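Local atomic coordinates of guanine nucleotide exchange protein (Legionella pneumophila, PDB entry 1XSZ), a protein that probably acts as a guanine nucleotide exchange factor for ADP-ribosylation factors, with a C-terminal domain that caps the active site of its Sec7 domain. Residues 28-33 with 42-47; 243-248 with 264-269. All blocks are in the same frame, centred on the assembly; numbering follows the deposited sequence. Where two conformers were deposited one is given.

Contact 1: residues 28-33 with 42-47; sequences KIKEIC and EEIAEF
In the all-helical Sec7 domain, Ile-29 and Ile-44 bring together two successive helices, 22-35 and 40-50, whose local axes approach to 10.1 Å and run at 130° to one another, closer to antiparallel than to parallel. Ile-29 carries the contact with two separate branches. Its CG2, anti to the backbone N, sits 3.8 Å from Ile-44 CG1, the two side chains crossing at a slant. Its other branch ends in CD1, which lies 4.1 Å from both Phe-47 CD2 and Phe-47 CG, where the ring joins its CB. One helical turn after Ile-29, Cys-33 SG rests on the aliphatic part of Glu-43, 3.7 Å from its CB and 3.8 Å from its CG. The Glu-43 chain then bends at chi2 (65°) and takes its carboxylate away from helix 22-35; OE1 accepts a hydrogen bond from the backbone N of His-4. On the flank of the contact, Lys-30 CG comes within 4.3 Å of Ile-44 CD1, while its ammonium group forms a salt bridge with Glu-70. No hydrogen bond joins the two segments. Around this apolar seam, Ile-14 of helix 11-20 touches both Ile-29 and Phe-47, Ile-7 of helix 5-9 packs on Glu-43 and Phe-47, and Val-74 of helix 69-80 meets Ile-44.

Contact 2: residues 243-248 with 264-269; sequences VKTTVD and ITLTDN
Lys-244 and Thr-267 lie side by side on one face of an antiparallel strand pair, pointing the same way. CG of Lys-244 stands between its backbone N and carbonyl carbon (chi1 63°), and the chain beyond is extended, bringing CE to 3.5 Å from Thr-267 CB. Asn-269 crosses this lysine at about a right angle, its OD1 3.0 Å from Lys-244 CD, a short contact with a methylene group and not a polar bond. Thr-267 OG1 is hydrogen-bonded to Gln-274 OE1 on the next strand. Further along the same face, Thr-246 and Thr-265 are also side by side, with Thr-246 OG1 3.6 Å from Thr-265 CB. Thr-265 OG1 donates to a water that in turn donates to Asp-248 OD1, bridging the strands. The opposite face is more apolar: Val-243 CG1 reaches Leu-266 CB at 3.7 Å, the two side chains crossing at a slant, Thr-245 CG2 lies 3.9 Å from Leu-266 CG, and Val-247 runs alongside Ile-264. Ile-232 and helix 216-224 pack on this face. Between the strands, Lys-244 with Thr-267 and Thr-246 with Thr-265 are hydrogen-bonded pairs, each joined by two backbone bonds; Thr-246 N to Thr-265 O, at 3.2 Å, is the longest and least straight of the four (149° at the hydrogen). Alternating hydrogen-bonded and non-hydrogen-bonded pairs form a regular antiparallel ladder, here joining 243-248, an outermost strand of the sheet within this chain, to strand 260-268 in the capping domain, with helix 252-258 in the connection.

Contact 1 belongs to the Sec7 domain and contact 2 to the C-terminal capping domain, so the two sample the modules of RalF separately. Their centres are about 34 Å apart and their nearest atoms about 23 Å, with no touch between them; along the chain, contact 1 closes before contact 2 opens. One joins helices through side chains alone, whereas the other joins strands chiefly through backbone hydrogen bonds, with side chains meeting on both faces. In this structure the capping domain lies over the active site of the Sec7 domain. Neither contact contains a bound ligand, and each joins elements within its own domain.

Contact 1: residues 28-33 with 42-47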
ATOM      1  N   LYS A  28     -15.933 -17.498  -1.778  0.50 20.33           N
ATOM      2  CA  LYS A  28     -16.430 -18.694  -1.112  0.50 21.55           C
ATOM      3  C   LYS A  28     -16.985 -18.345   0.265  0.50 21.25           C
ATOM      4  O   LYS A  28     -18.047 -18.829   0.656  0.50 21.17           O
ATOM      5  CB  LYS A  28     -15.319 -19.738  -0.978  0.50 22.62           C
ATOM      6  CG  LYS A  28     -14.977 -20.440  -2.282  0.50 25.41           C
ATOM      7  CD  LYS A  28     -13.968 -21.555  -2.060  0.50 27.69           C
ATOM      8  CE  LYS A  28     -13.751 -22.362  -3.330  0.50 28.65           C
ATOM      9  NZ  LYS A  28     -13.268 -21.517  -4.456  0.50 29.97           N
ATOM     10  N   ILE A  29     -16.268 -17.499   0.996  1.00 21.03           N
ATOM     11  CA  ILE A  29     -16.715 -17.088   2.322  1.00 20.78           C
ATOM     12  C   ILE A  29     -18.048 -16.358   2.187  1.00 22.14           C
ATOM     13  O   ILE A  29     -18.984 -16.612   2.944  1.00 22.19           O
ATOM     14  CB  ILE A  29     -15.701 -16.140   3.002  1.00 19.40           C
ATOM     15  CG1 ILE A  29     -14.426 -16.909   3.351  1.00 19.64           C
ATOM     16  CG2 ILE A  29     -16.319 -15.530   4.263  1.00 20.13           C
ATOM     17  CD1 ILE A  29     -13.302 -16.028   3.871  1.00 19.70           C
ATOM     18  N   LYS A  30     -18.130 -15.457   1.212  1.00 22.18           N
ATOM     19  CA  LYS A  30     -19.350 -14.692   0.982  1.00 24.43           C
ATOM     20  C   LYS A  30     -20.524 -15.592   0.610  1.00 24.73           C
ATOM     21  O   LYS A  30     -21.654 -15.338   1.018  1.00 25.15           O
ATOM     22  CB  LYS A  30     -19.118 -13.643  -0.110  1.00 25.00           C
ATOM     23  CG  LYS A  30     -18.097 -12.579   0.277  1.00 26.72           C
ATOM     24  CD  LYS A  30     -17.807 -11.607  -0.858  1.00 28.27           C
ATOM     25  CE  LYS A  30     -19.026 -10.782  -1.226  1.00 29.65           C
ATOM     26  NZ  LYS A  30     -18.692  -9.763  -2.259  1.00 30.73           N
ATOM     27  N   GLU A  31     -20.258 -16.648  -0.151  1.00 24.67           N
ATOM     28  CA  GLU A  31     -21.322 -17.566  -0.548  1.00 27.11           C
ATOM     29  C   GLU A  31     -21.870 -18.310   0.664  1.00 27.04           C
ATOM     30  O   GLU A  31     -23.081 -18.491   0.796  1.00 27.59           O
ATOM     31  CB  GLU A  31     -20.807 -18.564  -1.588  1.00 28.80           C
ATOM     32  CG  GLU A  31     -20.445 -17.925  -2.918  1.00 33.36           C
ATOM     33  CD  GLU A  31     -20.061 -18.945  -3.971  1.00 35.20           C
ATOM     34  OE1 GLU A  31     -19.082 -19.690  -3.753  1.00 37.10           O
ATOM     35  OE2 GLU A  31     -20.740 -18.999  -5.018  1.00 38.61           O
ATOM     36  N   ILE A  32     -20.977 -18.738   1.550  1.00 26.28           N
ATOM     37  CA  ILE A  32     -21.383 -19.449   2.753  1.00 25.91           C
ATOM     38  C   ILE A  32     -22.176 -18.518   3.664  1.00 26.47           C
ATOM     39  O   ILE A  32     -23.190 -18.917   4.237  1.00 25.46           O
ATOM     40  CB  ILE A  32     -20.160 -19.990   3.520  1.00 26.00           C
ATOM     41  CG1 ILE A  32     -19.450 -21.049   2.673  1.00 26.78           C
ATOM     42  CG2 ILE A  32     -20.592 -20.573   4.863  1.00 24.86           C
ATOM     43  CD1 ILE A  32     -18.172 -21.576   3.290  1.00 27.71           C
ATOM     44  N   CYS A  33     -21.717 -17.277   3.791  1.00 26.04           N
ATOM     45  CA  CYS A  33     -22.400 -16.303   4.633  1.00 27.10           C
ATOM     46  C   CYS A  33     -23.806 -16.013   4.124  1.00 29.39           C
ATOM     47  O   CYS A  33     -24.731 -15.827   4.912  1.00 29.02           O
ATOM     48  CB  CYS A  33     -21.592 -15.006   4.711  1.00 26.08           C
ATOM     49  SG  CYS A  33     -20.062 -15.162   5.672  1.00 22.80           S
ATOM     50  N   GLU A  42     -17.523  -9.143   8.745  1.00 21.15           N
ATOM     51  CA  GLU A  42     -16.952  -9.527  10.028  1.00 20.84           C
ATOM     52  C   GLU A  42     -16.408 -10.952   9.954  1.00 19.77           C
ATOM     53  O   GLU A  42     -15.417 -11.285  10.607  1.00 19.38           O
ATOM     54  CB  GLU A  42     -18.005  -9.419  11.138  1.00 23.98           C
ATOM     55  CG  GLU A  42     -18.509  -7.996  11.368  1.00 28.55           C
ATOM     56  CD  GLU A  42     -19.787  -7.680  10.607  1.00 31.58           C
ATOM     57  OE1 GLU A  42     -19.885  -8.020   9.408  1.00 33.87           O
ATOM     58  OE2 GLU A  42     -20.699  -7.076  11.212  1.00 35.21           O
ATOM     59  N   GLU A  43     -17.049 -11.786   9.142  1.00 19.00           N
ATOM     60  CA  GLU A  43     -16.626 -13.170   8.994  1.00 19.18           C
ATOM     61  C   GLU A  43     -15.301 -13.270   8.233  1.00 17.75           C
ATOM     62  O   GLU A  43     -14.450 -14.087   8.566  1.00 17.99           O
ATOM     63  CB  GLU A  43     -17.711 -13.982   8.280  1.00 21.40           C
ATOM     64  CG  GLU A  43     -17.579 -15.479   8.502  1.00 23.69           C
ATOM     65  CD  GLU A  43     -17.785 -15.880   9.958  1.00 23.74           C
ATOM     66  OE1 GLU A  43     -17.229 -16.916  10.372  1.00 25.94           O
ATOM     67  OE2 GLU A  43     -18.510 -15.167  10.685  1.00 25.93           O
ATOM     68  N   ILE A  44     -15.135 -12.450   7.199  1.00 17.41           N
ATOM     69  CA  ILE A  44     -13.889 -12.464   6.443  1.00 16.42           C
ATOM     70  C   ILE A  44     -12.755 -12.029   7.378  1.00 16.11           C
ATOM     71  O   ILE A  44     -11.703 -12.664   7.432  1.00 15.70           O
ATOM     72  CB  ILE A  44     -13.959 -11.505   5.236  1.00 15.48           C
ATOM     73  CG1 ILE A  44     -14.989 -12.020   4.225  1.00 16.39           C
ATOM     74  CG2 ILE A  44     -12.580 -11.370   4.593  1.00 16.78           C
ATOM     75  CD1 ILE A  44     -15.297 -11.033   3.115  1.00 16.89           C
ATOM     76  N   ALA A  45     -12.984 -10.955   8.126  1.00 15.22           N
ATOM     77  CA  ALA A  45     -11.977 -10.453   9.055  1.00 15.39           C
ATOM     78  C   ALA A  45     -11.619 -11.506  10.100  1.00 15.39           C
ATOM     79  O   ALA A  45     -10.445 -11.703  10.411  1.00 16.41           O
ATOM     80  CB  ALA A  45     -12.480  -9.184   9.737  1.00 16.40           C
ATOM     81  N   GLU A  46     -12.626 -12.185  10.636  1.00 16.92           N
ATOM     82  CA  GLU A  46     -12.375 -13.211  11.640  1.00 16.35           C
ATOM     83  C   GLU A  46     -11.585 -14.377  11.055  1.00 16.78           C
ATOM     84  O   GLU A  46     -10.739 -14.954  11.734  1.00 17.13           O
ATOM     85  CB  GLU A  46     -13.700 -13.714  12.225  1.00 19.22           C
ATOM     86  CG  GLU A  46     -13.553 -14.727  13.357  1.00 23.63           C
ATOM     87  CD  GLU A  46     -12.817 -14.167  14.561  1.00 26.01           C
ATOM     88  OE1 GLU A  46     -13.159 -13.050  15.006  1.00 28.55           O
ATOM     89  OE2 GLU A  46     -11.905 -14.849  15.074  1.00 28.89           O
ATOM     90  N   PHE A  47     -11.853 -14.715   9.796  1.00 16.35           N
ATOM     91  CA  PHE A  47     -11.143 -15.811   9.146  1.00 15.76           C
ATOM     92  C   PHE A  47      -9.661 -15.457   9.002  1.00 16.64           C
ATOM     93  O   PHE A  47      -8.793 -16.300   9.206  1.00 17.66           O
ATOM     94  CB  PHE A  47     -11.742 -16.099   7.763  1.00 16.08           C
ATOM     95  CG  PHE A  47     -11.358 -17.444   7.206  1.00 18.14           C
ATOM     96  CD1 PHE A  47     -11.967 -18.606   7.679  1.00 18.37           C
ATOM     97  CD2 PHE A  47     -10.374 -17.556   6.231  1.00 19.16           C
ATOM     98  CE1 PHE A  47     -11.599 -19.859   7.187  1.00 19.82           C
ATOM     99  CE2 PHE A  47      -9.998 -18.808   5.733  1.00 19.69           C
ATOM    100  CZ  PHE A  47     -10.612 -19.959   6.214  1.00 21.00           C
TER

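Contact 2: residues 243-248 with 264-269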
ATOM      1  N   VAL A 243      -6.614   8.982 -23.435  1.00 29.62           N
ATOM      2  CA  VAL A 243      -6.316   8.655 -22.048  1.00 27.61           C
ATOM      3  C   VAL A 243      -6.203   9.918 -21.207  1.00 27.13           C
ATOM      4  O   VAL A 243      -5.388  10.797 -21.490  1.00 28.18           O
ATOM      5  CB  VAL A 243      -5.000   7.855 -21.922  1.00 26.89           C
ATOM      6  CG1 VAL A 243      -4.717   7.539 -20.456  1.00 25.46           C
ATOM      7  CG2 VAL A 243      -5.099   6.568 -22.721  1.00 26.98           C
ATOM      8  N   LYS A 244      -7.038  10.004 -20.177  1.00 26.10           N
ATOM      9  CA  LYS A 244      -7.028  11.149 -19.281  1.00 25.82           C
ATOM     10  C   LYS A 244      -6.276  10.745 -18.022  1.00 24.17           C
ATOM     11  O   LYS A 244      -6.157   9.556 -17.717  1.00 23.05           O
ATOM     12  CB  LYS A 244      -8.456  11.564 -18.918  1.00 28.42           C
ATOM     13  CG  LYS A 244      -9.241  10.502 -18.165  1.00 32.13           C
ATOM     14  CD  LYS A 244     -10.578  11.035 -17.677  1.00 35.47           C
ATOM     15  CE  LYS A 244     -11.315   9.992 -16.850  1.00 37.20           C
ATOM     16  NZ  LYS A 244     -12.597  10.517 -16.302  1.00 38.88           N
ATOM     17  N   THR A 245      -5.771  11.730 -17.293  1.00 22.32           N
ATOM     18  CA  THR A 245      -5.025  11.450 -16.075  1.00 22.98           C
ATOM     19  C   THR A 245      -5.335  12.396 -14.932  1.00 23.89           C
ATOM     20  O   THR A 245      -5.728  13.546 -15.138  1.00 24.15           O
ATOM     21  CB  THR A 245      -3.507  11.526 -16.318  1.00 23.13           C
ATOM     22  OG1 THR A 245      -3.173  12.811 -16.862  1.00 25.12           O
ATOM     23  CG2 THR A 245      -3.060  10.439 -17.274  1.00 23.54           C
ATOM     24  N   THR A 246      -5.157  11.881 -13.722  1.00 22.88           N
ATOM     25  CA  THR A 246      -5.330  12.643 -12.497  1.00 23.13           C
ATOM     26  C   THR A 246      -4.117  12.231 -11.681  1.00 22.83           C
ATOM     27  O   THR A 246      -3.648  11.094 -11.792  1.00 21.00           O
ATOM     28  CB  THR A 246      -6.625  12.273 -11.731  1.00 23.79           C
ATOM     29  OG1 THR A 246      -6.636  10.874 -11.428  1.00 26.39           O
ATOM     30  CG2 THR A 246      -7.853  12.627 -12.557  1.00 25.75           C
ATOM     31  N   VAL A 247      -3.586  13.155 -10.893  1.00 22.94           N
ATOM     32  CA  VAL A 247      -2.416  12.864 -10.080  1.00 23.31           C
ATOM     33  C   VAL A 247      -2.690  13.081  -8.603  1.00 24.24           C
ATOM     34  O   VAL A 247      -3.153  14.148  -8.196  1.00 25.64           O
ATOM     35  CB  VAL A 247      -1.216  13.748 -10.485  1.00 23.51           C
ATOM     36  CG1 VAL A 247      -0.023  13.455  -9.577  1.00 23.17           C
ATOM     37  CG2 VAL A 247      -0.855  13.499 -11.943  1.00 25.40           C
ATOM     38  N   ASP A 248      -2.411  12.053  -7.809  1.00 23.49           N
ATOM     39  CA  ASP A 248      -2.578  12.117  -6.362  1.00 24.25           C
ATOM     40  C   ASP A 248      -1.232  12.518  -5.786  1.00 22.91           C
ATOM     41  O   ASP A 248      -0.281  11.736  -5.822  1.00 21.37           O
ATOM     42  CB  ASP A 248      -2.968  10.751  -5.796  1.00 28.03           C
ATOM     43  CG  ASP A 248      -4.462  10.565  -5.686  1.00 32.56           C
ATOM     44  OD1 ASP A 248      -5.161  10.722  -6.707  1.00 35.48           O
ATOM     45  OD2 ASP A 248      -4.939  10.256  -4.574  1.00 36.18           O
ATOM     46  N   ILE A 264      -0.322   8.307 -10.420  1.00 16.22           N
ATOM     47  CA  ILE A 264      -1.003   8.847 -11.588  1.00 17.07           C
ATOM     48  C   ILE A 264      -2.037   7.812 -11.997  1.00 17.69           C
ATOM     49  O   ILE A 264      -1.721   6.626 -12.107  1.00 18.38           O
ATOM     50  CB  ILE A 264      -0.027   9.049 -12.765  1.00 16.12           C
ATOM     51  CG1 ILE A 264       1.122   9.962 -12.340  1.00 19.06           C
ATOM     52  CG2 ILE A 264      -0.774   9.627 -13.970  1.00 18.27           C
ATOM     53  CD1 ILE A 264       2.275   9.992 -13.317  1.00 20.25           C
ATOM     54  N   THR A 265      -3.275   8.244 -12.200  1.00 18.19           N
ATOM     55  CA  THR A 265      -4.319   7.327 -12.625  1.00 17.86           C
ATOM     56  C   THR A 265      -4.666   7.625 -14.078  1.00 18.36           C
ATOM     57  O   THR A 265      -5.036   8.751 -14.425  1.00 19.11           O
ATOM     58  CB  THR A 265      -5.590   7.451 -11.759  1.00 18.87           C
ATOM     59  OG1 THR A 265      -5.271   7.117 -10.402  1.00 20.79           O
ATOM     60  CG2 THR A 265      -6.670   6.501 -12.258  1.00 21.28           C
ATOM     61  N   LEU A 266      -4.511   6.614 -14.925  1.00 18.64           N
ATOM     62  CA  LEU A 266      -4.809   6.736 -16.349  1.00 18.91           C
ATOM     63  C   LEU A 266      -6.163   6.113 -16.636  1.00 19.67           C
ATOM     64  O   LEU A 266      -6.436   4.985 -16.230  1.00 19.37           O
ATOM     65  CB  LEU A 266      -3.752   6.018 -17.191  1.00 17.82           C
ATOM     66  CG  LEU A 266      -2.346   6.610 -17.265  1.00 18.30           C
ATOM     67  CD1 LEU A 266      -1.685   6.592 -15.900  1.00 21.53           C
ATOM     68  CD2 LEU A 266      -1.529   5.810 -18.257  1.00 19.87           C
ATOM     69  N   THR A 267      -7.013   6.846 -17.343  1.00 20.06           N
ATOM     70  CA  THR A 267      -8.330   6.338 -17.685  1.00 22.72           C
ATOM     71  C   THR A 267      -8.623   6.629 -19.148  1.00 23.90           C
ATOM     72  O   THR A 267      -8.523   7.774 -19.589  1.00 23.37           O
ATOM     73  CB  THR A 267      -9.433   6.995 -16.828  1.00 24.27           C
ATOM     74  OG1 THR A 267      -9.138   6.813 -15.439  1.00 24.63           O
ATOM     75  CG2 THR A 267     -10.783   6.367 -17.135  1.00 25.92           C
ATOM     76  N   ASP A 268      -8.965   5.591 -19.903  1.00 26.53           N
ATOM     77  CA  ASP A 268      -9.292   5.764 -21.313  1.00 30.00           C
ATOM     78  C   ASP A 268     -10.756   6.181 -21.371  1.00 32.08           C
ATOM     79  O   ASP A 268     -11.640   5.429 -20.961  1.00 31.59           O
ATOM     80  CB  ASP A 268      -9.081   4.454 -22.076  1.00 30.56           C
ATOM     81  CG  ASP A 268      -9.263   4.619 -23.574  1.00 32.71           C
ATOM     82  OD1 ASP A 268     -10.370   5.009 -24.000  1.00 34.64           O
ATOM     83  OD2 ASP A 268      -8.297   4.359 -24.323  1.00 32.87           O
ATOM     84  N   ASN A 269     -11.006   7.385 -21.876  1.00 34.84           N
ATOM     85  CA  ASN A 269     -12.361   7.924 -21.962  1.00 37.62           C
ATOM     86  C   ASN A 269     -13.310   7.162 -22.879  1.00 38.63           C
ATOM     87  O   ASN A 269     -14.521   7.380 -22.834  1.00 39.69           O
ATOM     88  CB  ASN A 269     -12.311   9.390 -22.400  1.00 39.83           C
ATOM     89  CG  ASN A 269     -11.628  10.279 -21.380  1.00 41.88           C
ATOM     90  OD1 ASN A 269     -12.039  10.342 -20.221  1.00 43.54           O
ATOM     91  ND2 ASN A 269     -10.582  10.975 -21.807  1.00 43.41           N
TER
HETATM   92  O   HOH W   1      -4.117   8.835  -8.794  1.00 25.99           O